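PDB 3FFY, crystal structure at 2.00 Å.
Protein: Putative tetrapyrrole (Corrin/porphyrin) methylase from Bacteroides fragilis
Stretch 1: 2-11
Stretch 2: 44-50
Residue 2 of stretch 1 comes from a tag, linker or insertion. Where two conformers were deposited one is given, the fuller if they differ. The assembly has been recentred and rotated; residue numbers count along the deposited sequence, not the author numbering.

Stretch 1 2-11: NATAFVPALV
Stretch 2 44-50: RTMVFYE

The N-terminal segment 2-11 enters through a type I beta turn from Asn2, a tag residue, to Ala5, closed by a weak Ala5 N to Asn2 O hydrogen bond (3.5 Å), and continues as a helix that includes residues 6-11. Phi/psi is -65/-38° at Ala3, -107/29° at Thr4 and -54/-28° at Ala5; from Phe6 to Val11 phi is -58 to -66° and psi -28 to -59°, and Leu10 N donates to Phe6 O at 2.9 Å. The second stretch is extended, with strand residues 46-50 at phi -107 to -149° and psi 128 to 156°. The helix and strand axes run at 131° and approach to 9.8 Å; the backbones register at Phe6 and Val47, whose CA atoms lie 7.0 Å apart.

Tyr49 covers the most surface. Its CA-to-CB bond points sideways, but chi1 -72° (m) and chi2 -33° carry the ring end to the turn. There the hydroxyl donates to the carbonyl of Ala3, with OH to O only 2.4 Å, a very short bond, and accepts from the helix backbone, Phe6 N to Tyr49 OH, at 3.1 Å and 145°. Both partners lie at the edge of the tyrosine ring, near its plane; through these two bonds the hydroxyl links the turn at Ala3 to Phe6 of the helix. Ala5 CB packs 4.1 Å from Tyr49 CE1.

Val47 (chi1 179°, t) points toward the helix and bridges successive helical turns: its CG1 lies 3.5 Å from Phe6 CB, and its CG2 lies 3.8 Å from Leu10 CD2. Phe6 starts toward the strand, yet chi1 77° (p) and chi2 83° lead its ring end away, leaving CD2 3.5 Å from Tyr49 OH at the ring edge. Leu10 (m, t) leaves sideways, and its CD2 also reaches Thr45 CG2 at 4.1 Å. Met46 and Phe48, which alternate along the strand with Thr45, Val47 and Tyr49, point away.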

# COMPACT_ATOMS: atom_id res chain seq x y z
N ASN A 2 -16.47 -6.61 -0.84
CA ASN A 2 -15.82 -6.48 -2.20
C ASN A 2 -15.07 -7.74 -2.74
O ASN A 2 -14.02 -8.15 -2.20
CB ASN A 2 -14.84 -5.31 -2.27
CG ASN A 2 -14.39 -5.01 -3.71
OD1 ASN A 2 -15.10 -5.33 -4.67
ND2 ASN A 2 -13.21 -4.40 -3.87
N ALA A 3 -15.61 -8.29 -3.84
CA ALA A 3 -15.10 -9.55 -4.47
C ALA A 3 -13.67 -9.43 -5.05
O ALA A 3 -12.91 -10.37 -4.96
CB ALA A 3 -16.09 -10.04 -5.54
N THR A 4 -13.34 -8.27 -5.65
CA THR A 4 -12.05 -8.00 -6.31
C THR A 4 -11.17 -7.04 -5.49
O THR A 4 -10.32 -6.32 -6.03
CB THR A 4 -12.25 -7.46 -7.70
OG1 THR A 4 -13.13 -6.33 -7.64
CG2 THR A 4 -12.85 -8.55 -8.57
N ALA A 5 -11.38 -7.11 -4.18
CA ALA A 5 -10.51 -6.47 -3.18
C ALA A 5 -9.05 -6.88 -3.33
O ALA A 5 -8.14 -6.12 -2.95
CB ALA A 5 -11.02 -6.83 -1.76
N PHE A 6 -8.80 -8.07 -3.87
CA PHE A 6 -7.44 -8.51 -4.06
C PHE A 6 -6.63 -7.62 -4.99
O PHE A 6 -5.43 -7.52 -4.81
CB PHE A 6 -7.35 -9.98 -4.49
CG PHE A 6 -7.67 -10.22 -5.93
CD1 PHE A 6 -6.72 -10.05 -6.92
CD2 PHE A 6 -8.97 -10.65 -6.30
CE1 PHE A 6 -7.07 -10.29 -8.25
CE2 PHE A 6 -9.31 -10.87 -7.59
CZ PHE A 6 -8.38 -10.70 -8.58
N VAL A 7 -7.28 -6.98 -5.96
CA VAL A 7 -6.55 -6.16 -6.95
C VAL A 7 -5.72 -5.05 -6.24
O VAL A 7 -4.50 -5.04 -6.30
CB VAL A 7 -7.47 -5.66 -8.06
CG1 VAL A 7 -6.70 -4.80 -9.10
CG2 VAL A 7 -8.14 -6.84 -8.77
N PRO A 8 -6.37 -4.15 -5.47
CA PRO A 8 -5.51 -3.17 -4.77
C PRO A 8 -4.58 -3.76 -3.70
O PRO A 8 -3.53 -3.19 -3.42
CB PRO A 8 -6.53 -2.21 -4.13
CG PRO A 8 -7.83 -3.04 -4.03
CD PRO A 8 -7.81 -3.88 -5.28
N ALA A 9 -4.98 -4.88 -3.08
CA ALA A 9 -4.12 -5.54 -2.09
C ALA A 9 -2.81 -5.95 -2.73
O ALA A 9 -1.74 -5.74 -2.16
CB ALA A 9 -4.83 -6.77 -1.45
N LEU A 10 -2.89 -6.52 -3.94
CA LEU A 10 -1.69 -6.93 -4.65
C LEU A 10 -0.80 -5.71 -4.90
O LEU A 10 0.40 -5.81 -4.72
CB LEU A 10 -1.98 -7.61 -6.00
CG LEU A 10 -2.25 -9.11 -6.05
CD1 LEU A 10 -2.93 -9.46 -7.43
CD2 LEU A 10 -0.93 -9.91 -5.76
N VAL A 11 -1.39 -4.60 -5.34
CA VAL A 11 -0.63 -3.37 -5.63
C VAL A 11 0.08 -2.83 -4.38
O VAL A 11 1.24 -2.47 -4.43
CB VAL A 11 -1.54 -2.28 -6.21
CG1 VAL A 11 -0.78 -0.97 -6.34
CG2 VAL A 11 -2.05 -2.69 -7.53
N ARG A 44 4.89 -18.74 -6.63
CA ARG A 44 4.15 -17.51 -6.96
C ARG A 44 3.55 -16.91 -5.68
O ARG A 44 3.25 -17.63 -4.75
CB ARG A 44 3.01 -17.77 -7.97
CG ARG A 44 3.43 -18.34 -9.36
CD ARG A 44 2.22 -19.05 -10.00
NE ARG A 44 2.43 -19.63 -11.34
CZ ARG A 44 1.64 -19.39 -12.38
NH1 ARG A 44 0.60 -18.59 -12.23
NH2 ARG A 44 1.90 -19.94 -13.55
N THR A 45 3.36 -15.59 -5.67
CA THR A 45 2.56 -14.89 -4.66
C THR A 45 1.18 -15.54 -4.59
O THR A 45 0.63 -15.91 -5.59
CB THR A 45 2.41 -13.41 -5.03
OG1 THR A 45 3.72 -12.84 -5.11
CG2 THR A 45 1.56 -12.65 -4.01
N MSE A 46 0.66 -15.69 -3.38
CA MSE A 46 -0.64 -16.30 -3.14
C MSE A 46 -1.52 -15.23 -2.56
O MSE A 46 -1.05 -14.41 -1.76
CB MSE A 46 -0.49 -17.44 -2.16
CG MSE A 46 0.21 -18.61 -2.85
SE MSE A 46 0.99 -19.79 -1.64
CE MSE A 46 2.53 -18.66 -1.15
N VAL A 47 -2.78 -15.24 -2.95
CA VAL A 47 -3.73 -14.27 -2.42
C VAL A 47 -4.89 -15.01 -1.81
O VAL A 47 -5.48 -15.93 -2.43
CB VAL A 47 -4.27 -13.31 -3.52
CG1 VAL A 47 -5.29 -12.31 -2.87
CG2 VAL A 47 -3.07 -12.61 -4.23
N PHE A 48 -5.18 -14.64 -0.56
CA PHE A 48 -6.27 -15.24 0.23
C PHE A 48 -7.15 -14.12 0.78
O PHE A 48 -6.68 -13.00 1.01
CB PHE A 48 -5.72 -15.97 1.46
CG PHE A 48 -4.65 -17.00 1.17
CD1 PHE A 48 -4.97 -18.34 1.01
CD2 PHE A 48 -3.32 -16.61 1.11
CE1 PHE A 48 -3.97 -19.28 0.77
CE2 PHE A 48 -2.31 -17.53 0.87
CZ PHE A 48 -2.64 -18.86 0.69
N TYR A 49 -8.41 -14.47 1.05
CA TYR A 49 -9.36 -13.64 1.82
C TYR A 49 -9.54 -14.28 3.18
O TYR A 49 -9.53 -15.52 3.30
CB TYR A 49 -10.72 -13.56 1.13
CG TYR A 49 -10.76 -12.72 -0.13
CD1 TYR A 49 -9.98 -11.61 -0.27
CD2 TYR A 49 -11.62 -13.03 -1.16
CE1 TYR A 49 -10.06 -10.82 -1.41
CE2 TYR A 49 -11.71 -12.23 -2.29
CZ TYR A 49 -10.91 -11.13 -2.39
OH TYR A 49 -10.97 -10.32 -3.49
N GLU A 50 -9.69 -13.44 4.20
CA GLU A 50 -9.85 -13.94 5.55
C GLU A 50 -10.74 -13.00 6.37
O GLU A 50 -10.85 -11.79 6.08
CB GLU A 50 -8.48 -14.10 6.20
CG GLU A 50 -8.46 -14.88 7.50
CD GLU A 50 -9.16 -16.22 7.35
OE1 GLU A 50 -8.42 -17.19 7.05
OE2 GLU A 50 -10.42 -16.26 7.45